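Local coordinates for protein importin-95 (Chaetomium thermophilum, PDB 4XRI) that serves as a nuclear transport receptor importing various protein cargoes and, like its family, probably binds a small GTPase, at residues Q709-I714 against L740-T745; T731-V736 against Q788-S793; T705-F710 against I757-S762; A796-I801 against R813-V818. The protein carries 2 engineered substitutions. One frame throughout, in Å; residues are numbered along the deposited sequence.

Contact 1. Residues Q709-I714 against L740-T745; sequences QFKPAI and LQQAAT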
loop_
_atom_site.group_PDB
_atom_site.type_symbol
_atom_site.label_atom_id
_atom_site.label_comp_id
_atom_site.label_asym_id
_atom_site.label_seq_id
_atom_site.Cartn_x
_atom_site.Cartn_y
_atom_site.Cartn_z
ATOM N N GLN A 709 4.429 -18.303 2.274
ATOM C CA GLN A 709 3.951 -17.308 1.329
ATOM C C GLN A 709 3.819 -17.861 -0.089
ATOM O O GLN A 709 3.065 -17.325 -0.902
ATOM C CB GLN A 709 4.880 -16.093 1.330
ATOM C CG GLN A 709 6.231 -16.326 0.666
ATOM C CD GLN A 709 7.155 -15.131 0.781
ATOM O OE1 GLN A 709 7.040 -14.165 0.028
ATOM N NE2 GLN A 709 8.076 -15.192 1.733
ATOM N N PHE A 710 4.546 -18.933 -0.381
ATOM C CA PHE A 710 4.560 -19.491 -1.726
ATOM C C PHE A 710 3.484 -20.552 -1.934
ATOM O O PHE A 710 3.171 -20.903 -3.071
ATOM C CB PHE A 710 5.931 -20.099 -2.043
ATOM C CG PHE A 710 7.078 -19.146 -1.869
ATOM C CD1 PHE A 710 7.259 -18.089 -2.745
ATOM C CD2 PHE A 710 7.983 -19.318 -0.836
ATOM C CE1 PHE A 710 8.317 -17.213 -2.585
ATOM C CE2 PHE A 710 9.044 -18.447 -0.673
ATOM C CZ PHE A 710 9.211 -17.395 -1.550
ATOM N N LYS A 711 2.919 -21.058 -0.841
ATOM C CA LYS A 711 2.017 -22.209 -0.915
ATOM C C LYS A 711 0.772 -22.016 -1.806
ATOM O O LYS A 711 0.456 -22.903 -2.591
ATOM C CB LYS A 711 1.568 -22.623 0.485
ATOM C CG LYS A 711 0.792 -23.940 0.506
ATOM C CD LYS A 711 0.414 -24.378 1.915
ATOM C CE LYS A 711 1.614 -24.911 2.673
ATOM N NZ LYS A 711 1.228 -25.450 4.000
ATOM N N PRO A 712 0.070 -20.861 -1.707
ATOM C CA PRO A 712 -1.106 -20.704 -2.578
ATOM C C PRO A 712 -0.800 -20.870 -4.066
ATOM O O PRO A 712 -1.546 -21.554 -4.768
ATOM C CB PRO A 712 -1.571 -19.272 -2.280
ATOM C CG PRO A 712 -1.133 -19.024 -0.885
ATOM C CD PRO A 712 0.186 -19.735 -0.762
ATOM N N ALA A 713 0.284 -20.262 -4.535
ATOM C CA ALA A 713 0.665 -20.361 -5.942
ATOM C C ALA A 713 1.181 -21.760 -6.276
ATOM O O ALA A 713 1.012 -22.245 -7.395
ATOM C CB ALA A 713 1.709 -19.318 -6.281
ATOM N N ILE A 714 1.808 -22.405 -5.298
ATOM C CA ILE A 714 2.336 -23.756 -5.481
ATOM C C ILE A 714 1.204 -24.768 -5.672
ATOM O O ILE A 714 1.304 -25.690 -6.488
ATOM C CB ILE A 714 3.215 -24.176 -4.283
ATOM C CG1 ILE A 714 4.553 -23.438 -4.327
ATOM C CG2 ILE A 714 3.454 -25.677 -4.273
ATOM C CD1 ILE A 714 5.426 -23.692 -3.118
ATOM N N LEU A 740 -2.910 -30.983 0.329
ATOM C CA LEU A 740 -4.170 -30.272 0.121
ATOM C C LEU A 740 -5.074 -30.342 1.347
ATOM O O LEU A 740 -5.707 -29.354 1.719
ATOM C CB LEU A 740 -4.908 -30.834 -1.096
ATOM C CG LEU A 740 -4.263 -30.670 -2.476
ATOM C CD1 LEU A 740 -5.036 -31.400 -3.559
ATOM C CD2 LEU A 740 -4.135 -29.193 -2.807
ATOM N N GLN A 741 -5.127 -31.516 1.968
ATOM C CA GLN A 741 -5.960 -31.725 3.147
ATOM C C GLN A 741 -5.453 -30.913 4.334
ATOM O O GLN A 741 -6.242 -30.343 5.087
ATOM C CB GLN A 741 -6.014 -33.212 3.509
ATOM C CG GLN A 741 -6.845 -34.041 2.547
ATOM C CD GLN A 741 -6.743 -35.533 2.810
ATOM O OE1 GLN A 741 -5.696 -36.036 3.219
ATOM N NE2 GLN A 741 -7.839 -36.248 2.582
ATOM N N GLN A 742 -4.134 -30.855 4.489
ATOM C CA GLN A 742 -3.520 -30.057 5.544
ATOM C C GLN A 742 -3.787 -28.574 5.325
ATOM O O GLN A 742 -4.128 -27.846 6.259
ATOM C CB GLN A 742 -2.012 -30.316 5.605
ATOM C CG GLN A 742 -1.264 -29.467 6.625
ATOM C CD GLN A 742 -0.516 -28.301 5.996
ATOM O OE1 GLN A 742 -0.668 -28.015 4.807
ATOM N NE2 GLN A 742 0.302 -27.627 6.797
ATOM N N ALA A 743 -3.631 -28.141 4.078
ATOM C CA ALA A 743 -3.808 -26.742 3.711
ATOM C C ALA A 743 -5.229 -26.261 3.989
ATOM O O ALA A 743 -5.450 -25.088 4.288
ATOM C CB ALA A 743 -3.458 -26.538 2.243
ATOM N N ALA A 744 -6.186 -27.177 3.894
ATOM C CA ALA A 744 -7.590 -26.843 4.096
ATOM C C ALA A 744 -7.904 -26.506 5.553
ATOM O O ALA A 744 -8.900 -25.841 5.838
ATOM C CB ALA A 744 -8.472 -27.987 3.624
ATOM N N THR A 745 -7.054 -26.960 6.469
ATOM C CA THR A 745 -7.285 -26.745 7.894
ATOM C C THR A 745 -6.683 -25.428 8.375
ATOM O O THR A 745 -6.947 -24.988 9.496
ATOM C CB THR A 745 -6.706 -27.894 8.742
ATOM O OG1 THR A 745 -5.275 -27.856 8.687
ATOM C CG2 THR A 745 -7.198 -29.238 8.230
#
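The backbone O of Q742, the residue that K711 reaches across this contact, is gripped twice by T745. T745 OG1 donates to Q742 O at 2.7 Å, in the carbonyl plane and on a lone pair, with a C=O...donor angle of 143°; T745 N adds a second bond to Q742 O at 3.1 Å. This pair of bonds ties the chain down near the end of helix 730-743, close to where the Q742 side chain departs. K711, on helix 711-725, has CG anti to its backbone N (chi1 -172°), and its otherwise extended side chain bends once, at chi3 (-74°), which turns NZ to the Q742 amide. The result is a weak hydrogen bond, K711 NZ to Q742 OE1 at 3.3 Å. Nearer the backbone on the lysine side chain, K711 CD lies 4.4 Å from A743 CB, a loose apolar touch. L701 and I746 also pack on the K711 side chain, and I767 lies against A743. The contact is small, 92 Å² in all, and consists of that loose touch and one ammonium-amide bond; because a neutral amide, not a carboxylate, meets the lysine, the link is of the charge-dipole kind and probably weaker than a salt bridge.

Contact 2. Residues T731-V736 against Q788-S793; sequences TYLTIV and QPYVES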
loop_
_atom_site.group_PDB
_atom_site.type_symbol
_atom_site.label_atom_id
_atom_site.label_comp_id
_atom_site.label_asym_id
_atom_site.label_seq_id
_atom_site.Cartn_x
_atom_site.Cartn_y
_atom_site.Cartn_z
ATOM N N THR A 731 1.261 -40.708 -9.602
ATOM C CA THR A 731 2.539 -40.800 -8.906
ATOM C C THR A 731 2.624 -39.814 -7.738
ATOM O O THR A 731 3.269 -40.090 -6.726
ATOM C CB THR A 731 3.710 -40.554 -9.888
ATOM O OG1 THR A 731 3.733 -41.595 -10.872
ATOM C CG2 THR A 731 5.052 -40.526 -9.163
ATOM N N TYR A 732 1.946 -38.676 -7.867
ATOM C CA TYR A 732 2.032 -37.622 -6.856
ATOM C C TYR A 732 0.772 -37.480 -6.013
ATOM O O TYR A 732 0.729 -36.664 -5.092
ATOM C CB TYR A 732 2.337 -36.278 -7.521
ATOM C CG TYR A 732 3.514 -36.334 -8.460
ATOM C CD1 TYR A 732 4.811 -36.389 -7.972
ATOM C CD2 TYR A 732 3.328 -36.341 -9.836
ATOM C CE1 TYR A 732 5.891 -36.447 -8.827
ATOM C CE2 TYR A 732 4.404 -36.399 -10.699
ATOM C CZ TYR A 732 5.681 -36.454 -10.187
ATOM O OH TYR A 732 6.750 -36.515 -11.043
ATOM N N LEU A 733 -0.243 -38.280 -6.318
ATOM C CA LEU A 733 -1.559 -38.102 -5.710
ATOM C C LEU A 733 -1.551 -38.265 -4.193
ATOM O O LEU A 733 -2.143 -37.459 -3.481
ATOM C CB LEU A 733 -2.569 -39.078 -6.315
ATOM C CG LEU A 733 -3.986 -38.929 -5.757
ATOM C CD1 LEU A 733 -4.481 -37.497 -5.936
ATOM C CD2 LEU A 733 -4.938 -39.915 -6.414
ATOM N N THR A 734 -0.883 -39.306 -3.703
ATOM C CA THR A 734 -0.831 -39.560 -2.266
ATOM C C THR A 734 -0.258 -38.366 -1.506
ATOM O O THR A 734 -0.853 -37.890 -0.538
ATOM C CB THR A 734 0.009 -40.807 -1.939
ATOM O OG1 THR A 734 -0.608 -41.962 -2.520
ATOM C CG2 THR A 734 0.105 -40.996 -0.433
ATOM N N ILE A 735 0.897 -37.890 -1.957
ATOM C CA ILE A 735 1.570 -36.760 -1.328
ATOM C C ILE A 735 0.768 -35.465 -1.444
ATOM O O ILE A 735 0.551 -34.769 -0.454
ATOM C CB ILE A 735 2.962 -36.530 -1.944
ATOM C CG1 ILE A 735 3.912 -37.661 -1.551
ATOM C CG2 ILE A 735 3.523 -35.187 -1.502
ATOM C CD1 ILE A 735 5.241 -37.595 -2.270
ATOM N N VAL A 736 0.329 -35.145 -2.656
ATOM C CA VAL A 736 -0.357 -33.881 -2.915
ATOM C C VAL A 736 -1.700 -33.794 -2.192
ATOM O O VAL A 736 -2.050 -32.747 -1.640
ATOM C CB VAL A 736 -0.574 -33.669 -4.429
ATOM C CG1 VAL A 736 -1.472 -32.473 -4.688
ATOM C CG2 VAL A 736 0.765 -33.493 -5.135
ATOM N N GLN A 788 -11.358 -41.447 -5.593
ATOM C CA GLN A 788 -12.526 -41.606 -4.716
ATOM C C GLN A 788 -12.301 -41.395 -3.204
ATOM O O GLN A 788 -13.127 -40.757 -2.551
ATOM C CB GLN A 788 -13.133 -42.997 -4.938
ATOM C CG GLN A 788 -13.843 -43.597 -3.730
ATOM C CD GLN A 788 -15.194 -42.966 -3.461
ATOM O OE1 GLN A 788 -15.951 -42.669 -4.386
ATOM N NE2 GLN A 788 -15.504 -42.757 -2.185
ATOM N N PRO A 789 -11.196 -41.926 -2.634
ATOM C CA PRO A 789 -11.024 -41.730 -1.186
ATOM C C PRO A 789 -10.868 -40.276 -0.724
ATOM O O PRO A 789 -10.988 -40.014 0.473
ATOM C CB PRO A 789 -9.739 -42.515 -0.883
ATOM C CG PRO A 789 -9.690 -43.558 -1.925
ATOM C CD PRO A 789 -10.215 -42.897 -3.157
ATOM N N TYR A 790 -10.609 -39.352 -1.642
ATOM C CA TYR A 790 -10.333 -37.969 -1.265
ATOM C C TYR A 790 -11.525 -37.049 -1.490
ATOM O O TYR A 790 -11.496 -35.879 -1.109
ATOM C CB TYR A 790 -9.127 -37.445 -2.043
ATOM C CG TYR A 790 -7.880 -38.267 -1.831
ATOM C CD1 TYR A 790 -7.237 -38.277 -0.601
ATOM C CD2 TYR A 790 -7.347 -39.039 -2.857
ATOM C CE1 TYR A 790 -6.099 -39.028 -0.395
ATOM C CE2 TYR A 790 -6.203 -39.793 -2.660
ATOM C CZ TYR A 790 -5.585 -39.783 -1.427
ATOM O OH TYR A 790 -4.449 -40.531 -1.227
ATOM N N VAL A 791 -12.570 -37.588 -2.105
ATOM C CA VAL A 791 -13.748 -36.808 -2.467
ATOM C C VAL A 791 -14.440 -36.207 -1.244
ATOM O O VAL A 791 -14.902 -35.067 -1.283
ATOM C CB VAL A 791 -14.750 -37.670 -3.262
ATOM C CG1 VAL A 791 -16.050 -36.923 -3.493
ATOM C CG2 VAL A 791 -14.137 -38.087 -4.589
ATOM N N GLU A 792 -14.497 -36.970 -0.157
ATOM C CA GLU A 792 -15.137 -36.494 1.067
ATOM C C GLU A 792 -14.446 -35.249 1.620
ATOM O O GLU A 792 -15.104 -34.312 2.072
ATOM C CB GLU A 792 -15.157 -37.592 2.134
ATOM C CG GLU A 792 -15.791 -37.149 3.447
ATOM C CD GLU A 792 -16.050 -38.302 4.399
ATOM O OE1 GLU A 792 -15.633 -39.438 4.090
ATOM O OE2 GLU A 792 -16.677 -38.070 5.454
ATOM N N SER A 793 -13.117 -35.242 1.574
ATOM C CA SER A 793 -12.343 -34.105 2.060
ATOM C C SER A 793 -12.549 -32.882 1.173
ATOM O O SER A 793 -12.434 -31.746 1.631
ATOM C CB SER A 793 -10.858 -34.457 2.129
ATOM O OG SER A 793 -10.340 -34.717 0.836
HETATM O O HOH W 1 -2.715 -39.131 0.992
#
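Y790 carries the contact, with 67 Å² of it covered by residues 731-736, while L733 and T734 contribute 31 and 20 Å². CG of Y790 is anti to its carbonyl carbon (chi1 -58°), and the ring extends from just before helix 791-802 to meet the other helix with one ring carbon and the hydroxyl. Its CE2 lies 3.9 Å from L733 CG and 4.0 Å from L733 CD2, so the leucine touches through its branch point and one methyl. That approach is oblique to the ring, and the two side chains slide past each other in opposite directions. Beyond the leucine, Y790 OH comes within 3.9 Å of T734 CA, a backbone carbon, while the CB of T734 points away from the tyrosine. A water completes the polar side: it donates to T734 O at 2.7 Å and is hydrogen-bonded to Y790 OH at 3.1 Å, linking the phenol to the helix backbone indirectly. At the other end of the tyrosine, Y790 O accepts from S793 OG at 2.5 Å, a short bond. T734 is exposed to solvent, with glycerol, probably from the crystallisation liquor, about 3 Å from its side chain. Further in, helix 754-780 packs against both partners, I774 touching L733 and W771 touching Y790, while A737 and Q741 extend the tyrosine's contact along helix 730-743.

Contact 3. Residues T705-F710 against I757-S762; sequences TLANQF and IDYVIS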
loop_
_atom_site.group_PDB
_atom_site.type_symbol
_atom_site.label_atom_id
_atom_site.label_comp_id
_atom_site.label_asym_id
_atom_site.label_seq_id
_atom_site.Cartn_x
_atom_site.Cartn_y
_atom_site.Cartn_z
ATOM N N THR A 705 7.786 -22.263 8.403
ATOM C CA THR A 705 6.742 -21.247 8.355
ATOM C C THR A 705 5.403 -21.863 7.955
ATOM O O THR A 705 5.259 -22.366 6.842
ATOM C CB THR A 705 7.106 -20.117 7.369
ATOM O OG1 THR A 705 8.365 -19.543 7.747
ATOM C CG2 THR A 705 6.028 -19.036 7.377
ATOM N N LEU A 706 4.437 -21.832 8.874
ATOM C CA LEU A 706 3.101 -22.377 8.618
ATOM C C LEU A 706 2.432 -21.696 7.435
ATOM O O LEU A 706 2.035 -22.355 6.477
ATOM C CB LEU A 706 2.200 -22.252 9.853
ATOM C CG LEU A 706 0.761 -22.715 9.584
ATOM C CD1 LEU A 706 0.637 -24.222 9.743
ATOM C CD2 LEU A 706 -0.262 -21.976 10.442
ATOM N N ALA A 707 2.314 -20.378 7.505
ATOM C CA ALA A 707 1.733 -19.609 6.422
ATOM C C ALA A 707 2.761 -19.300 5.337
ATOM O O ALA A 707 2.948 -18.134 4.975
ATOM C CB ALA A 707 1.119 -18.317 6.969
ATOM N N ASN A 708 3.407 -20.352 4.829
ATOM C CA ASN A 708 4.280 -20.281 3.655
ATOM C C ASN A 708 3.710 -19.383 2.572
ATOM O O ASN A 708 2.651 -19.681 2.011
ATOM C CB ASN A 708 4.516 -21.697 3.098
ATOM C CG ASN A 708 5.638 -21.764 2.054
ATOM O OD1 ASN A 708 5.953 -20.791 1.369
ATOM N ND2 ASN A 708 6.243 -22.934 1.936
ATOM N N GLN A 709 4.429 -18.303 2.274
ATOM C CA GLN A 709 3.951 -17.308 1.329
ATOM C C GLN A 709 3.819 -17.861 -0.089
ATOM O O GLN A 709 3.065 -17.325 -0.902
ATOM C CB GLN A 709 4.880 -16.093 1.330
ATOM C CG GLN A 709 6.231 -16.326 0.666
ATOM C CD GLN A 709 7.155 -15.131 0.781
ATOM O OE1 GLN A 709 7.040 -14.165 0.028
ATOM N NE2 GLN A 709 8.076 -15.192 1.733
ATOM N N PHE A 710 4.546 -18.933 -0.381
ATOM C CA PHE A 710 4.560 -19.491 -1.726
ATOM C C PHE A 710 3.484 -20.552 -1.934
ATOM O O PHE A 710 3.171 -20.903 -3.071
ATOM C CB PHE A 710 5.931 -20.099 -2.043
ATOM C CG PHE A 710 7.078 -19.146 -1.869
ATOM C CD1 PHE A 710 7.259 -18.089 -2.745
ATOM C CD2 PHE A 710 7.983 -19.318 -0.836
ATOM C CE1 PHE A 710 8.317 -17.213 -2.585
ATOM C CE2 PHE A 710 9.044 -18.447 -0.673
ATOM C CZ PHE A 710 9.211 -17.395 -1.550
ATOM N N ILE A 757 -6.470 -13.502 6.844
ATOM C CA ILE A 757 -7.747 -13.785 6.202
ATOM C C ILE A 757 -7.573 -13.829 4.688
ATOM O O ILE A 757 -8.049 -14.748 4.021
ATOM C CB ILE A 757 -8.811 -12.730 6.566
ATOM C CG1 ILE A 757 -9.259 -12.908 8.019
ATOM C CG2 ILE A 757 -10.005 -12.826 5.628
ATOM C CD1 ILE A 757 -10.065 -11.743 8.550
ATOM N N ASP A 758 -6.871 -12.834 4.158
ATOM C CA ASP A 758 -6.571 -12.779 2.734
ATOM C C ASP A 758 -5.709 -13.957 2.300
ATOM O O ASP A 758 -5.934 -14.536 1.236
ATOM C CB ASP A 758 -5.873 -11.464 2.379
ATOM C CG ASP A 758 -6.820 -10.282 2.395
ATOM O OD1 ASP A 758 -8.036 -10.489 2.195
ATOM O OD2 ASP A 758 -6.346 -9.146 2.603
ATOM N N TYR A 759 -4.724 -14.305 3.123
ATOM C CA TYR A 759 -3.829 -15.415 2.808
ATOM C C TYR A 759 -4.595 -16.726 2.660
ATOM O O TYR A 759 -4.339 -17.505 1.740
ATOM C CB TYR A 759 -2.750 -15.568 3.879
ATOM C CG TYR A 759 -1.888 -16.795 3.675
ATOM C CD1 TYR A 759 -2.101 -17.952 4.415
ATOM C CD2 TYR A 759 -0.873 -16.802 2.725
ATOM C CE1 TYR A 759 -1.322 -19.078 4.222
ATOM C CE2 TYR A 759 -0.087 -17.923 2.528
ATOM C CZ TYR A 759 -0.317 -19.056 3.279
ATOM O OH TYR A 759 0.461 -20.172 3.084
ATOM N N VAL A 760 -5.536 -16.961 3.568
ATOM C CA VAL A 760 -6.314 -18.195 3.573
ATOM C C VAL A 760 -7.283 -18.244 2.391
ATOM O O VAL A 760 -7.494 -19.301 1.795
ATOM C CB VAL A 760 -7.091 -18.354 4.899
ATOM C CG1 VAL A 760 -8.097 -19.493 4.815
ATOM C CG2 VAL A 760 -6.122 -18.578 6.052
ATOM N N ILE A 761 -7.864 -17.096 2.051
ATOM C CA ILE A 761 -8.700 -17.001 0.859
ATOM C C ILE A 761 -7.875 -17.349 -0.375
ATOM O O ILE A 761 -8.298 -18.136 -1.221
ATOM C CB ILE A 761 -9.304 -15.596 0.685
ATOM C CG1 ILE A 761 -10.348 -15.320 1.766
ATOM C CG2 ILE A 761 -9.934 -15.455 -0.694
ATOM C CD1 ILE A 761 -10.981 -13.952 1.648
ATOM N N SER A 762 -6.686 -16.765 -0.458
ATOM C CA SER A 762 -5.774 -17.044 -1.557
ATOM C C SER A 762 -5.347 -18.508 -1.564
ATOM O O SER A 762 -5.271 -19.134 -2.622
ATOM C CB SER A 762 -4.543 -16.144 -1.471
ATOM O OG SER A 762 -3.596 -16.488 -2.466
#
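Y759 projects from helix 754-780 into the loop 705-710, and its hydroxyl donates to the backbone O of N708. The distance from Y759 OH to N708 O, 2.5 Å, is very short, a length to be read with caution, and the carbonyl oxygen lies at the ring edge, near its plane. CG of Y759 is anti to the backbone N (chi1 174°), a torsion that carries the ring off the helix towards the loop. A707 meets the same ring differently: its CB lies over one face, 4.2 Å from the Y759 ring centroid and 27° off the normal, a CH-pi contact in which the nearest ring atom, Y759 CE1, is 3.8 Å from A707 CB. The other side-chain conformations shape the loop itself. N708 has its CB directed away from Y759, and its OD1 accepts from F710 N at 2.9 Å; its ND2 bonds to OD1 of N700. Q709 folds over its neighbour, with its CG 3.6 Å above the plane of the F710 ring and over the centre. A phenylalanine in place of Y759 would probably keep the ring against A707 but leave the N708 carbonyl without its phenolic donor and the loop less firmly tied to the helix. K711 and P712, of helix 711-725, also touch Y759. A707 centres an inverse gamma turn; this precedes an Asx turn, whose N708 OD1 to F710 N bond caps the turn leading into the helix, here in a linker between helices of a HEAT-repeat protein.

Contact 4. Residues A796-I801 against R813-V818; sequences ALLNSI and RASMGV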
loop_
_atom_site.group_PDB
_atom_site.type_symbol
_atom_site.label_atom_id
_atom_site.label_comp_id
_atom_site.label_asym_id
_atom_site.label_seq_id
_atom_site.Cartn_x
_atom_site.Cartn_y
_atom_site.Cartn_z
ATOM N N ALA A 796 -15.819 -31.396 2.196
ATOM C CA ALA A 796 -15.596 -30.788 3.502
ATOM C C ALA A 796 -15.101 -29.354 3.358
ATOM O O ALA A 796 -15.602 -28.443 4.018
ATOM C CB ALA A 796 -14.605 -31.613 4.310
ATOM N N LEU A 797 -14.119 -29.163 2.483
ATOM C CA LEU A 797 -13.577 -27.838 2.218
ATOM C C LEU A 797 -14.609 -26.937 1.552
ATOM O O LEU A 797 -14.744 -25.767 1.912
ATOM C CB LEU A 797 -12.329 -27.938 1.344
ATOM C CG LEU A 797 -11.751 -26.614 0.845
ATOM C CD1 LEU A 797 -11.455 -25.673 2.005
ATOM C CD2 LEU A 797 -10.499 -26.884 0.052
ATOM N N LEU A 798 -15.328 -27.489 0.577
ATOM C CA LEU A 798 -16.408 -26.770 -0.092
ATOM C C LEU A 798 -17.397 -26.204 0.919
ATOM O O LEU A 798 -17.828 -25.055 0.811
ATOM C CB LEU A 798 -17.139 -27.687 -1.078
ATOM C CG LEU A 798 -16.455 -27.996 -2.409
ATOM C CD1 LEU A 798 -17.245 -29.060 -3.165
ATOM C CD2 LEU A 798 -16.325 -26.737 -3.245
ATOM N N ASN A 799 -17.743 -27.018 1.910
ATOM C CA ASN A 799 -18.655 -26.601 2.965
ATOM C C ASN A 799 -18.047 -25.532 3.862
ATOM O O ASN A 799 -18.732 -24.600 4.283
ATOM C CB ASN A 799 -19.081 -27.806 3.804
ATOM C CG ASN A 799 -20.024 -27.428 4.926
ATOM O OD1 ASN A 799 -21.176 -27.062 4.686
ATOM N ND2 ASN A 799 -19.543 -27.517 6.161
ATOM N N SER A 800 -16.756 -25.672 4.151
ATOM C CA SER A 800 -16.048 -24.704 4.979
ATOM C C SER A 800 -16.032 -23.338 4.306
ATOM O O SER A 800 -16.208 -22.306 4.956
ATOM C CB SER A 800 -14.619 -25.177 5.253
ATOM O OG SER A 800 -13.961 -24.310 6.160
ATOM N N ILE A 801 -15.825 -23.345 2.994
ATOM C CA ILE A 801 -15.833 -22.127 2.196
ATOM C C ILE A 801 -17.223 -21.497 2.185
ATOM O O ILE A 801 -17.369 -20.276 2.282
ATOM C CB ILE A 801 -15.385 -22.412 0.751
ATOM C CG1 ILE A 801 -13.935 -22.900 0.736
ATOM C CG2 ILE A 801 -15.541 -21.175 -0.120
ATOM C CD1 ILE A 801 -13.470 -23.342 -0.624
ATOM N N ARG A 813 -15.768 -19.065 -7.805
ATOM C CA ARG A 813 -15.732 -19.575 -9.171
ATOM C C ARG A 813 -15.058 -20.943 -9.217
ATOM O O ARG A 813 -15.606 -21.900 -9.769
ATOM C CB ARG A 813 -15.007 -18.595 -10.098
ATOM C CG ARG A 813 -14.937 -19.059 -11.547
ATOM C CD ARG A 813 -14.515 -17.941 -12.487
ATOM N NE ARG A 813 -13.154 -17.475 -12.230
ATOM C CZ ARG A 813 -12.852 -16.329 -11.628
ATOM N NH1 ARG A 813 -13.817 -15.519 -11.215
ATOM N NH2 ARG A 813 -11.584 -15.992 -11.443
ATOM N N ALA A 814 -13.871 -21.026 -8.621
ATOM C CA ALA A 814 -13.114 -22.273 -8.559
ATOM C C ALA A 814 -13.902 -23.377 -7.862
ATOM O O ALA A 814 -13.824 -24.547 -8.241
ATOM C CB ALA A 814 -11.788 -22.050 -7.849
ATOM N N SER A 815 -14.662 -22.992 -6.840
ATOM C CA SER A 815 -15.487 -23.933 -6.091
ATOM C C SER A 815 -16.597 -24.500 -6.966
ATOM O O SER A 815 -16.832 -25.710 -6.980
ATOM C CB SER A 815 -16.086 -23.259 -4.857
ATOM O OG SER A 815 -15.067 -22.798 -3.989
ATOM N N MET A 816 -17.279 -23.615 -7.690
ATOM C CA MET A 816 -18.297 -24.021 -8.652
ATOM C C MET A 816 -17.699 -24.981 -9.671
ATOM O O MET A 816 -18.308 -25.994 -10.015
ATOM C CB MET A 816 -18.898 -22.803 -9.367
ATOM C CG MET A 816 -19.632 -21.813 -8.472
ATOM S SD MET A 816 -21.145 -22.454 -7.728
ATOM C CE MET A 816 -20.561 -22.955 -6.111
ATOM N N GLY A 817 -16.500 -24.651 -10.139
ATOM C CA GLY A 817 -15.797 -25.477 -11.101
ATOM C C GLY A 817 -15.560 -26.885 -10.597
ATOM O O GLY A 817 -15.777 -27.853 -11.321
ATOM N N VAL A 818 -15.127 -26.998 -9.345
ATOM C CA VAL A 818 -14.838 -28.298 -8.749
ATOM C C VAL A 818 -16.107 -29.127 -8.565
ATOM O O VAL A 818 -16.105 -30.338 -8.803
ATOM C CB VAL A 818 -14.110 -28.136 -7.395
ATOM C CG1 VAL A 818 -14.217 -29.400 -6.552
ATOM C CG2 VAL A 818 -12.651 -27.780 -7.638
#
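L798 reaches S815 with CG anti to its own carbonyl carbon (chi1 -76°) and the chain then extended through chi2, which brings CD2 across although CB does not point straight at the partner helix. In S815 the hydroxyl too is anti to the carbonyl carbon (chi1 -61°), which points OG towards I801 CD1 while CB faces L798. I801, one turn on from L798, has its CB pointing toward the other segment, and its CD1 follows. L798 CD2 meets S815 CB at 3.8 Å and stands 3.9 Å from S815 O. I801 CD1 lies 3.8 Å from S815 OG, a van der Waals contact between a methyl and a hydroxyl. The polar end of this serine is satisfied elsewhere: OG donates to the carbonyl O of L811, one turn earlier in its own helix. The hydrogen-bonding need of this buried hydroxyl is thus met within its own helix, and the methyl contact costs it no partner. The small serine is consistent with the close approach of the backbones, L798 CA to S815 CA 6.7 Å, the nearest such pair in the contact. The two segments run in opposite directions along helices 791-802 and 809-825, which follow each other in the chain. Around this pair, helix 754-780 covers one flank, its M768 touching I801 and V818, and helix 838-849 another, with W839 against L798 and M843 against S815.

Overall arrangement
All four contacts join elements of one C-terminal helical array, and they differ in depth and chemistry. Contact 4 is buried and apolar across two helices, its one hydroxyl bonded within its own helix. Contact 1 is also buried yet smaller, with a weak lysine-amide bond. Contact 2 is partly buried and mixes a leucine-tyrosine touch with a water bridge; contact 3, at the surface, combines a direct phenol-carbonyl bond with a CH-pi contact. Contacts 1 and 2 share helix 730-743, contacts 2 and 4 share helix 791-802, and contacts 1 and 3, centres about 7 Å apart, share Q709 and F710. Y790 and Y759 both reach across to the facing segment, the first hydroxyl bonding through a water and the second directly.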